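Local coordinates for lumazine protein (PDB 3A3B) that serves as an antenna in bacterial bioluminescence, very probably shifting luciferase emission to shorter wavelength, and binds lumazine or flavin in a two-barrel fold, at residues M42-C47 with N79-E84; I26-D31 with V59-D64; G139-S144 with S176-E181. All coordinates share one frame; numbering follows the deposited sequence.

Interaction 1: residues M42-C47 with N79-E84; sequences MLVNGC and NKVNLE. With FMN (flavin mononucleotide), chain C.
Val81 opens the contact by turning its isopropyl group toward strand 41-44, its neighbour in the first six-stranded antiparallel barrel of this lumazine-binding protein. CG2, set between the backbone N and the carbonyl carbon, meets Val44 CG1 at 3.9 Å, while CG1 and CB lie over one face of the Asn45 amide, whose side chain crosses that of Val81 at about a right angle. At Asn82 the backbone is gripped twice by one residue. Its N-H gives a nearly straight bond to Asn45 OD1 (3.0 Å, 172° at the hydrogen), approaching 42° out of the amide plane, and its carbonyl O receives Asn45 N at 3.0 Å. Water 1 accepts from Gly46 N and adds a weak bond to the same carbonyl; Asn82 OD1 is bonded to Asn168 N of the second repeat. Leu83, the non-hydrogen-bonded partner of Val44, packs CB against Met42 CE at 4.0 Å, reached through the bend at SD (chi3 -70°). Glu84 closes the ladder with two backbone bonds to Leu43, N to O at 3.1 Å and O to N at 2.8 Å; its carboxylate is held by Lys3 N and Gly4 N. In the type I' turn of residues 44-47, Asn45 takes the left-handed backbone conformation and swings its amide to strand 80-84 as an extra rung. The turn leads to Cys47, a riboflavin-binding residue whose SG lies 3.5 Å from FMN O4'. The chemistry is thus split: apolar packing on the Val44 and Leu83 face, and buried Asn45 OD1, Asn82 OD1 and the Glu84 carboxylate bonded to main-chain N-H groups.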
loop_
_atom_site.group_PDB
_atom_site.type_symbol
_atom_site.label_atom_id
_atom_site.label_comp_id
_atom_site.label_asym_id
_atom_site.label_seq_id
_atom_site.Cartn_x
_atom_site.Cartn_y
_atom_site.Cartn_z
ATOM N N MET A 42 -3.090 6.099 -10.523
ATOM C CA MET A 42 -3.412 6.360 -9.110
ATOM C C MET A 42 -2.580 5.439 -8.234
ATOM O O MET A 42 -1.847 4.621 -8.758
ATOM C CB MET A 42 -4.917 6.163 -8.892
ATOM C CG MET A 42 -5.373 4.731 -9.116
ATOM S SD MET A 42 -7.107 4.563 -8.743
ATOM C CE MET A 42 -7.118 4.748 -6.940
ATOM N N LEU A 43 -2.686 5.554 -6.908
ATOM C CA LEU A 43 -1.920 4.666 -6.041
ATOM C C LEU A 43 -2.759 3.526 -5.517
ATOM O O LEU A 43 -3.860 3.728 -4.978
ATOM C CB LEU A 43 -1.253 5.431 -4.868
ATOM C CG LEU A 43 -0.157 6.462 -5.237
ATOM C CD1 LEU A 43 0.629 6.834 -3.963
ATOM C CD2 LEU A 43 0.854 5.935 -6.259
ATOM N N VAL A 44 -2.243 2.307 -5.669
ATOM C CA VAL A 44 -2.872 1.142 -5.062
ATOM C C VAL A 44 -1.808 0.489 -4.158
ATOM O O VAL A 44 -0.778 0.026 -4.641
ATOM C CB VAL A 44 -3.350 0.078 -6.100
ATOM C CG1 VAL A 44 -4.033 -1.088 -5.363
ATOM C CG2 VAL A 44 -4.329 0.712 -7.212
ATOM N N ASN A 45 -2.102 0.385 -2.871
ATOM C CA ASN A 45 -1.079 0.041 -1.873
ATOM C C ASN A 45 0.224 0.830 -2.090
ATOM O O ASN A 45 1.327 0.288 -1.921
ATOM C CB ASN A 45 -0.814 -1.472 -1.830
ATOM C CG ASN A 45 -1.928 -2.247 -1.127
ATOM O OD1 ASN A 45 -2.668 -1.712 -0.296
ATOM N ND2 ASN A 45 -2.033 -3.520 -1.446
ATOM N N GLY A 46 0.077 2.124 -2.444
ATOM C CA GLY A 46 1.206 3.013 -2.593
ATOM C C GLY A 46 1.905 2.869 -3.945
ATOM O O GLY A 46 2.880 3.541 -4.189
ATOM N N CYS A 47 1.403 1.997 -4.826
ATOM C CA CYS A 47 2.069 1.760 -6.119
ATOM C C CYS A 47 1.317 2.455 -7.285
ATOM O O CYS A 47 0.075 2.308 -7.396
ATOM C CB CYS A 47 2.204 0.233 -6.353
ATOM S SG CYS A 47 2.901 -0.256 -7.976
ATOM N N ASN A 79 -9.000 -9.476 -0.338
ATOM C CA ASN A 79 -8.039 -8.583 0.336
ATOM C C ASN A 79 -8.386 -7.106 0.152
ATOM O O ASN A 79 -8.841 -6.702 -0.934
ATOM C CB ASN A 79 -6.614 -8.795 -0.176
ATOM C CG ASN A 79 -6.005 -10.102 0.271
ATOM O OD1 ASN A 79 -6.590 -10.854 1.056
ATOM N ND2 ASN A 79 -4.830 -10.387 -0.233
ATOM N N LYS A 80 -8.168 -6.308 1.205
ATOM C CA LYS A 80 -8.367 -4.867 1.132
ATOM C C LYS A 80 -7.089 -4.212 0.655
ATOM O O LYS A 80 -5.962 -4.625 1.041
ATOM C CB LYS A 80 -8.702 -4.302 2.506
ATOM C CG LYS A 80 -10.150 -4.095 2.847
ATOM C CD LYS A 80 -10.259 -3.357 4.214
ATOM C CE LYS A 80 -11.695 -3.418 4.779
ATOM N NZ LYS A 80 -11.903 -2.479 5.947
ATOM N N VAL A 81 -7.237 -3.186 -0.187
ATOM C CA VAL A 81 -6.061 -2.468 -0.693
ATOM C C VAL A 81 -6.329 -0.973 -0.501
ATOM O O VAL A 81 -7.483 -0.516 -0.557
ATOM C CB VAL A 81 -5.794 -2.746 -2.211
ATOM C CG1 VAL A 81 -5.638 -4.245 -2.474
ATOM C CG2 VAL A 81 -6.924 -2.207 -3.051
ATOM N N ASN A 82 -5.276 -0.226 -0.281
ATOM C CA ASN A 82 -5.414 1.207 -0.049
ATOM C C ASN A 82 -5.484 1.934 -1.361
ATOM O O ASN A 82 -4.784 1.581 -2.301
ATOM C CB ASN A 82 -4.199 1.692 0.704
ATOM C CG ASN A 82 -4.144 1.158 2.094
ATOM O OD1 ASN A 82 -5.192 0.862 2.674
ATOM N ND2 ASN A 82 -2.918 1.028 2.667
ATOM N N LEU A 83 -6.332 2.945 -1.433
ATOM C CA LEU A 83 -6.459 3.718 -2.666
ATOM C C LEU A 83 -6.195 5.175 -2.450
ATOM O O LEU A 83 -6.632 5.736 -1.432
ATOM C CB LEU A 83 -7.848 3.520 -3.239
ATOM C CG LEU A 83 -8.354 2.077 -3.438
ATOM C CD1 LEU A 83 -9.904 2.123 -3.735
ATOM C CD2 LEU A 83 -7.621 1.420 -4.643
ATOM N N GLU A 84 -5.508 5.806 -3.409
ATOM C CA GLU A 84 -5.356 7.231 -3.405
ATOM C C GLU A 84 -5.270 7.760 -4.858
ATOM O O GLU A 84 -4.424 7.323 -5.653
ATOM C CB GLU A 84 -4.110 7.669 -2.633
ATOM C CG GLU A 84 -4.012 9.203 -2.596
ATOM C CD GLU A 84 -2.781 9.793 -1.943
ATOM O OE1 GLU A 84 -1.836 9.072 -1.516
ATOM O OE2 GLU A 84 -2.756 11.039 -1.886
HETATM N N1 FMN C . 3.239 -0.888 -13.236
HETATM C C2 FMN C . 2.393 -1.899 -13.510
HETATM O O2 FMN C . 2.724 -3.040 -13.264
HETATM N N3 FMN C . 1.170 -1.620 -14.080
HETATM C C4 FMN C . 0.788 -0.330 -14.329
HETATM O O4 FMN C . -0.410 -0.133 -14.582
HETATM C C4A FMN C . 1.669 0.703 -14.051
HETATM N N5 FMN C . 1.381 2.023 -14.318
HETATM C C5A FMN C . 2.308 3.003 -13.984
HETATM C C6 FMN C . 2.015 4.324 -14.267
HETATM C C7 FMN C . 2.889 5.370 -13.990
HETATM C C7M FMN C . 2.644 6.722 -14.634
HETATM C C8 FMN C . 4.122 5.062 -13.426
HETATM C C8M FMN C . 5.121 6.175 -13.220
HETATM C C9 FMN C . 4.456 3.722 -13.141
HETATM C C9A FMN C . 3.534 2.683 -13.417
HETATM N N10 FMN C . 3.832 1.367 -13.189
HETATM C C10 FMN C . 2.910 0.401 -13.490
HETATM C "C1'" FMN C . 5.146 0.919 -12.581
HETATM C "C2'" FMN C . 5.052 0.692 -11.053
HETATM O "O2'" FMN C . 4.671 1.879 -10.393
HETATM C "C3'" FMN C . 6.456 0.303 -10.588
HETATM O "O3'" FMN C . 6.795 -0.864 -11.309
HETATM C "C4'" FMN C . 6.612 0.038 -9.073
HETATM O "O4'" FMN C . 6.149 1.093 -8.296
HETATM C "C5'" FMN C . 8.047 0.354 -8.700
HETATM O "O5'" FMN C . 8.786 -0.775 -8.826
HETATM P P FMN C . 10.012 -0.878 -9.910
HETATM O O1P FMN C . 10.656 -2.116 -9.336
HETATM O O2P FMN C . 10.936 0.332 -9.986
HETATM O O3P FMN C . 9.402 -1.125 -11.279
HETATM O O HOH W 1 -2.390 3.811 -1.979
#

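Interaction 2: residues I26-D31 with V59-D64; sequences ITFPKD and VYFDID. With FMN (flavin mononucleotide), chain C.
Ile26 and Val59 form an antiparallel hydrogen-bonded pair in which each backbone N-H is spent on the other's carbonyl. Ile26 N reaches Val59 O at 2.6 Å, and Val59 N returns a straighter bond to Ile26 O at 2.8 Å. The ladder runs on through Phe61 with His24; past Ile26 the 26-31 chain leaves it, Thr27 bonding with Ile11 and Phe28 with Asp57. At the far end of 59-64 the backbone serves the flavin instead. Asp62 O accepts the N3-H of FMN at 2.9 Å, nearly straight at 169°, and Asp64 N donates to FMN O2 at 3.0 Å, so the imide edge of the isoalloxazine is read by one acceptor and one donor of the main chain. The Asp62 carboxylate itself is engaged by Arg23 in a salt bridge.

Apolar side chains pack beside this pair. Val59 CG2 sits over the centre of one face of the Phe28 ring in a CH-pi contact, 3.6 Å from the centroid. With CG1 anti to the backbone N (chi1 180°), it is CG2, beside that N, which is brought over the ring centre. Phe28 CZ meets the edge of the Phe61 ring, CZ to CZ at 3.9 Å, and Ile26 CD1 touches Phe61 CD2 at 4.1 Å.

Strand 58-63 runs between strands 22-27 and 47-55 of the first barrel. Val59 and Phe61 lean on Val51, while Phe28 and Phe61 rest on Met42 of strand 41-44 and Phe28 on Leu83 of strand 80-84. Pro29 stands at the N-cap position of helix 30-35.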
loop_
_atom_site.group_PDB
_atom_site.type_symbol
_atom_site.label_atom_id
_atom_site.label_comp_id
_atom_site.label_asym_id
_atom_site.label_seq_id
_atom_site.Cartn_x
_atom_site.Cartn_y
_atom_site.Cartn_z
ATOM N N ILE A 26 -10.716 -4.467 -8.908
ATOM C CA ILE A 26 -10.853 -4.031 -7.501
ATOM C C ILE A 26 -12.137 -3.248 -7.325
ATOM O O ILE A 26 -12.351 -2.262 -8.030
ATOM C CB ILE A 26 -9.613 -3.163 -7.059
ATOM C CG1 ILE A 26 -8.327 -3.973 -7.222
ATOM C CG2 ILE A 26 -9.801 -2.643 -5.587
ATOM C CD1 ILE A 26 -7.061 -3.243 -6.883
ATOM N N THR A 27 -12.975 -3.672 -6.384
ATOM C CA THR A 27 -14.204 -2.945 -6.017
ATOM C C THR A 27 -13.860 -1.642 -5.259
ATOM O O THR A 27 -13.206 -1.692 -4.202
ATOM C CB THR A 27 -15.133 -3.794 -5.080
ATOM O OG1 THR A 27 -15.548 -4.966 -5.769
ATOM C CG2 THR A 27 -16.377 -2.978 -4.615
ATOM N N PHE A 28 -14.294 -0.513 -5.814
ATOM C CA PHE A 28 -13.991 0.815 -5.283
ATOM C C PHE A 28 -15.192 1.410 -4.558
ATOM O O PHE A 28 -16.320 1.238 -5.046
ATOM C CB PHE A 28 -13.724 1.776 -6.443
ATOM C CG PHE A 28 -12.272 1.869 -6.865
ATOM C CD1 PHE A 28 -11.455 0.767 -6.859
ATOM C CD2 PHE A 28 -11.754 3.091 -7.288
ATOM C CE1 PHE A 28 -10.111 0.860 -7.289
ATOM C CE2 PHE A 28 -10.421 3.215 -7.743
ATOM C CZ PHE A 28 -9.602 2.092 -7.731
ATOM N N PRO A 29 -14.942 2.256 -3.531
ATOM C CA PRO A 29 -15.991 3.134 -3.003
ATOM C C PRO A 29 -16.456 4.164 -4.039
ATOM O O PRO A 29 -15.696 4.523 -4.930
ATOM C CB PRO A 29 -15.330 3.879 -1.820
ATOM C CG PRO A 29 -13.909 3.494 -1.784
ATOM C CD PRO A 29 -13.633 2.449 -2.873
ATOM N N LYS A 30 -17.683 4.673 -3.874
ATOM C CA LYS A 30 -18.290 5.497 -4.921
ATOM C C LYS A 30 -17.530 6.761 -5.130
ATOM O O LYS A 30 -17.253 7.126 -6.273
ATOM C CB LYS A 30 -19.766 5.806 -4.622
ATOM C CG LYS A 30 -20.487 6.497 -5.809
ATOM C CD LYS A 30 -21.829 7.032 -5.395
ATOM C CE LYS A 30 -22.639 7.378 -6.623
ATOM N NZ LYS A 30 -24.028 7.736 -6.217
ATOM N N ASP A 31 -17.105 7.428 -4.056
ATOM C CA ASP A 31 -16.430 8.705 -4.264
ATOM C C ASP A 31 -15.141 8.555 -5.072
ATOM O O ASP A 31 -14.925 9.290 -6.062
ATOM C CB ASP A 31 -16.256 9.533 -2.980
ATOM C CG ASP A 31 -15.517 8.824 -1.885
ATOM O OD1 ASP A 31 -15.122 7.648 -2.053
ATOM O OD2 ASP A 31 -15.287 9.474 -0.820
ATOM N N VAL A 59 -12.780 -1.733 -10.737
ATOM C CA VAL A 59 -11.737 -1.045 -11.459
ATOM C C VAL A 59 -10.565 -2.029 -11.672
ATOM O O VAL A 59 -10.077 -2.682 -10.734
ATOM C CB VAL A 59 -11.268 0.247 -10.707
ATOM C CG1 VAL A 59 -10.189 0.936 -11.477
ATOM C CG2 VAL A 59 -12.491 1.300 -10.466
ATOM N N TYR A 60 -10.097 -2.133 -12.906
ATOM C CA TYR A 60 -9.086 -3.130 -13.238
ATOM C C TYR A 60 -7.744 -2.485 -13.528
ATOM O O TYR A 60 -7.674 -1.377 -14.051
ATOM C CB TYR A 60 -9.498 -3.928 -14.484
ATOM C CG TYR A 60 -10.681 -4.841 -14.300
ATOM C CD1 TYR A 60 -10.507 -6.194 -13.993
ATOM C CD2 TYR A 60 -11.979 -4.357 -14.465
ATOM C CE1 TYR A 60 -11.667 -7.068 -13.844
ATOM C CE2 TYR A 60 -13.103 -5.192 -14.311
ATOM C CZ TYR A 60 -12.936 -6.531 -14.015
ATOM O OH TYR A 60 -14.072 -7.325 -13.906
ATOM N N PHE A 61 -6.684 -3.195 -13.194
ATOM C CA PHE A 61 -5.294 -2.736 -13.374
ATOM C C PHE A 61 -4.552 -3.946 -13.870
ATOM O O PHE A 61 -4.875 -5.014 -13.484
ATOM C CB PHE A 61 -4.712 -2.349 -12.009
ATOM C CG PHE A 61 -5.408 -1.199 -11.366
ATOM C CD1 PHE A 61 -4.982 0.128 -11.638
ATOM C CD2 PHE A 61 -6.478 -1.422 -10.469
ATOM C CE1 PHE A 61 -5.629 1.241 -11.048
ATOM C CE2 PHE A 61 -7.145 -0.331 -9.877
ATOM C CZ PHE A 61 -6.717 0.996 -10.158
ATOM N N ASP A 62 -3.588 -3.778 -14.755
ATOM C CA ASP A 62 -2.713 -4.899 -15.153
ATOM C C ASP A 62 -1.421 -4.750 -14.384
ATOM O O ASP A 62 -0.800 -3.722 -14.438
ATOM C CB ASP A 62 -2.388 -4.863 -16.654
ATOM C CG ASP A 62 -3.531 -5.362 -17.511
ATOM O OD1 ASP A 62 -4.161 -6.387 -17.175
ATOM O OD2 ASP A 62 -3.781 -4.729 -18.546
ATOM N N ILE A 63 -1.048 -5.764 -13.635
ATOM C CA ILE A 63 0.211 -5.692 -12.907
ATOM C C ILE A 63 1.194 -6.458 -13.750
ATOM O O ILE A 63 1.086 -7.678 -13.875
ATOM C CB ILE A 63 0.167 -6.398 -11.499
ATOM C CG1 ILE A 63 -1.099 -6.044 -10.670
ATOM C CG2 ILE A 63 1.498 -6.128 -10.729
ATOM C CD1 ILE A 63 -1.330 -4.595 -10.532
ATOM N N ASP A 64 2.124 -5.755 -14.340
ATOM C CA ASP A 64 3.127 -6.405 -15.167
ATOM C C ASP A 64 4.511 -5.816 -14.851
ATOM O O ASP A 64 5.311 -6.501 -14.256
ATOM C CB ASP A 64 2.755 -6.321 -16.655
ATOM C CG ASP A 64 2.069 -5.020 -17.020
ATOM O OD1 ASP A 64 2.463 -3.965 -16.480
ATOM O OD2 ASP A 64 1.114 -5.065 -17.842
HETATM N N1 FMN C . 3.239 -0.888 -13.236
HETATM C C2 FMN C . 2.393 -1.899 -13.510
HETATM O O2 FMN C . 2.724 -3.040 -13.264
HETATM N N3 FMN C . 1.170 -1.620 -14.080
HETATM C C4 FMN C . 0.788 -0.330 -14.329
HETATM O O4 FMN C . -0.410 -0.133 -14.582
HETATM C C4A FMN C . 1.669 0.703 -14.051
HETATM N N5 FMN C . 1.381 2.023 -14.318
HETATM C C5A FMN C . 2.308 3.003 -13.984
HETATM C C6 FMN C . 2.015 4.324 -14.267
HETATM C C7 FMN C . 2.889 5.370 -13.990
HETATM C C7M FMN C . 2.644 6.722 -14.634
HETATM C C8 FMN C . 4.122 5.062 -13.426
HETATM C C8M FMN C . 5.121 6.175 -13.220
HETATM C C9 FMN C . 4.456 3.722 -13.141
HETATM C C9A FMN C . 3.534 2.683 -13.417
HETATM N N10 FMN C . 3.832 1.367 -13.189
HETATM C C10 FMN C . 2.910 0.401 -13.490
HETATM C "C1'" FMN C . 5.146 0.919 -12.581
HETATM C "C2'" FMN C . 5.052 0.692 -11.053
HETATM O "O2'" FMN C . 4.671 1.879 -10.393
HETATM C "C3'" FMN C . 6.456 0.303 -10.588
HETATM O "O3'" FMN C . 6.795 -0.864 -11.309
HETATM C "C4'" FMN C . 6.612 0.038 -9.073
HETATM O "O4'" FMN C . 6.149 1.093 -8.296
HETATM C "C5'" FMN C . 8.047 0.354 -8.700
HETATM O "O5'" FMN C . 8.786 -0.775 -8.826
HETATM P P FMN C . 10.012 -0.878 -9.910
HETATM O O1P FMN C . 10.656 -2.116 -9.336
HETATM O O2P FMN C . 10.936 0.332 -9.986
HETATM O O3P FMN C . 9.402 -1.125 -11.279
#

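Interaction 3: residues G139-S144 with S176-E181; sequences GINGVS and SDVNVE
Asn141 and Asn179 lock the turn of residues 140-143 to strand 177-182 at the turn end of the tightly bonded part. Asn141 N bonds to Asn179 O at 2.8 Å; Asn141 OD1 takes Asn179 N at 2.9 Å, the donor standing 40° out of the amide plane. The amide reaches there because CG lies beside the backbone N (chi1 -73°) in a residue of left-handed conformation, the first inner position of a type I' turn. Next along, Gly139 and Glu181 exchange two 2.9 Å backbone bonds, Gly139 N to Glu181 O and Glu181 N to Gly139 O. Ile140 divides its branches along the facing strand, CD1 on Val180 CB at 4.0 Å and CG2 on Val178 CG2 at 3.9 Å.

Toward Asp177 the pairing loosens and water takes a rung: water 2 accepts from Asn141 ND2 at 2.7 Å and donates to Asp177 O. Val178 CG1 lies over one face of the same amide, 3.6 Å from Asn141 ND2. Partly exposed Asp177 turns away from the turn, its OD1 bonded to Thr107.

Strand 177-182 lies between strands 137-140 and 104-113, closing the second barrel. Ile140 and Val178 both meet Ile122 of strand 117-123; Asn179 OD1 extends to Thr71 N of the first repeat, and the Glu181 carboxylate to Thr99 and Gly100.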
loop_
_atom_site.group_PDB
_atom_site.type_symbol
_atom_site.label_atom_id
_atom_site.label_comp_id
_atom_site.label_asym_id
_atom_site.label_seq_id
_atom_site.Cartn_x
_atom_site.Cartn_y
_atom_site.Cartn_z
ATOM N N GLY A 139 6.604 5.573 3.362
ATOM C CA GLY A 139 5.304 5.092 2.882
ATOM C C GLY A 139 5.211 3.585 3.062
ATOM O O GLY A 139 6.073 2.844 2.566
ATOM N N ILE A 140 4.174 3.118 3.752
ATOM C CA ILE A 140 3.885 1.669 3.859
ATOM C C ILE A 140 2.514 1.426 3.212
ATOM O O ILE A 140 1.516 1.961 3.654
ATOM C CB ILE A 140 3.893 1.168 5.334
ATOM C CG1 ILE A 140 5.225 1.464 6.025
ATOM C CG2 ILE A 140 3.438 -0.327 5.459
ATOM C CD1 ILE A 140 6.491 0.705 5.438
ATOM N N ASN A 141 2.469 0.628 2.150
ATOM C CA ASN A 141 1.243 0.485 1.357
ATOM C C ASN A 141 0.515 1.801 1.108
ATOM O O ASN A 141 -0.730 1.848 1.150
ATOM C CB ASN A 141 0.290 -0.498 2.042
ATOM C CG ASN A 141 0.742 -1.938 1.924
ATOM O OD1 ASN A 141 1.445 -2.288 0.988
ATOM N ND2 ASN A 141 0.267 -2.791 2.826
ATOM N N GLY A 142 1.284 2.872 0.874
ATOM C CA GLY A 142 0.719 4.148 0.484
ATOM C C GLY A 142 0.281 5.035 1.638
ATOM O O GLY A 142 -0.242 6.134 1.412
ATOM N N VAL A 143 0.521 4.582 2.868
ATOM C CA VAL A 143 0.355 5.443 4.058
ATOM C C VAL A 143 1.687 6.037 4.447
ATOM O O VAL A 143 2.619 5.305 4.815
ATOM C CB VAL A 143 -0.155 4.649 5.286
ATOM C CG1 VAL A 143 -0.399 5.591 6.429
ATOM C CG2 VAL A 143 -1.407 3.890 4.938
ATOM N N SER A 144 1.773 7.353 4.408
ATOM C CA SER A 144 3.057 8.014 4.716
ATOM C C SER A 144 2.968 8.507 6.136
ATOM O O SER A 144 2.031 9.193 6.464
ATOM C CB SER A 144 3.323 9.182 3.777
ATOM O OG SER A 144 4.585 9.757 4.064
ATOM N N SER A 176 2.695 -10.685 6.881
ATOM C CA SER A 176 2.155 -9.830 5.839
ATOM C C SER A 176 3.302 -9.089 5.129
ATOM O O SER A 176 4.166 -8.483 5.768
ATOM C CB SER A 176 1.181 -8.790 6.440
ATOM O OG SER A 176 -0.059 -9.386 6.829
ATOM N N ASP A 177 3.318 -9.162 3.815
ATOM C CA ASP A 177 4.269 -8.371 3.063
ATOM C C ASP A 177 3.583 -7.038 2.745
ATOM O O ASP A 177 2.369 -6.989 2.633
ATOM C CB ASP A 177 4.672 -9.093 1.793
ATOM C CG ASP A 177 5.674 -10.235 2.047
ATOM O OD1 ASP A 177 6.289 -10.318 3.138
ATOM O OD2 ASP A 177 5.842 -11.030 1.114
ATOM N N VAL A 178 4.372 -5.980 2.620
ATOM C CA VAL A 178 3.895 -4.631 2.369
ATOM C C VAL A 178 4.802 -3.975 1.338
ATOM O O VAL A 178 5.980 -4.324 1.235
ATOM C CB VAL A 178 3.866 -3.745 3.667
ATOM C CG1 VAL A 178 2.930 -4.345 4.704
ATOM C CG2 VAL A 178 5.258 -3.542 4.312
ATOM N N ASN A 179 4.256 -3.047 0.556
ATOM C CA ASN A 179 5.069 -2.218 -0.313
ATOM C C ASN A 179 5.650 -1.064 0.477
ATOM O O ASN A 179 4.913 -0.331 1.141
ATOM C CB ASN A 179 4.164 -1.652 -1.418
ATOM C CG ASN A 179 3.566 -2.723 -2.250
ATOM O OD1 ASN A 179 4.215 -3.759 -2.470
ATOM N ND2 ASN A 179 2.317 -2.516 -2.724
ATOM N N VAL A 180 6.948 -0.846 0.381
ATOM C CA VAL A 180 7.570 0.310 1.053
ATOM C C VAL A 180 8.100 1.333 0.042
ATOM O O VAL A 180 8.665 0.961 -0.995
ATOM C CB VAL A 180 8.634 -0.102 2.133
ATOM C CG1 VAL A 180 9.400 -1.327 1.749
ATOM C CG2 VAL A 180 9.577 1.077 2.484
ATOM N N GLU A 181 7.872 2.618 0.323
ATOM C CA GLU A 181 8.512 3.674 -0.427
ATOM C C GLU A 181 9.298 4.524 0.539
ATOM O O GLU A 181 8.709 5.171 1.415
ATOM C CB GLU A 181 7.516 4.556 -1.216
ATOM C CG GLU A 181 8.226 5.655 -2.088
ATOM C CD GLU A 181 7.262 6.544 -2.905
ATOM O OE1 GLU A 181 6.060 6.204 -3.103
ATOM O OE2 GLU A 181 7.729 7.578 -3.398
HETATM O O HOH W 2 0.077 -5.438 2.769
#

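How the interactions relate
From the N terminus, residues 26-31 come first, then 42-47; 59-64 closes the loop of interaction 2 before 79-84 closes that of interaction 1, so the two loops cross. Both lie in the first barrel, where Leu83 CD1 meets Pro29 CD at 3.8 Å and Val44 CG2 meets Phe61 CZ at 3.8 Å. Interaction 3 follows in series, closing its loop within the second barrel at the position matching interaction 1. These two turns face each other: Asn82 ND2 probably bonds to Asn141 O, and Asn179 ND2 to Asn45 O, a reciprocal exchange consistent with a pseudo-twofold relation of the two repeats. Interaction 2 stands apart from interaction 3, their centres about 18 Å apart.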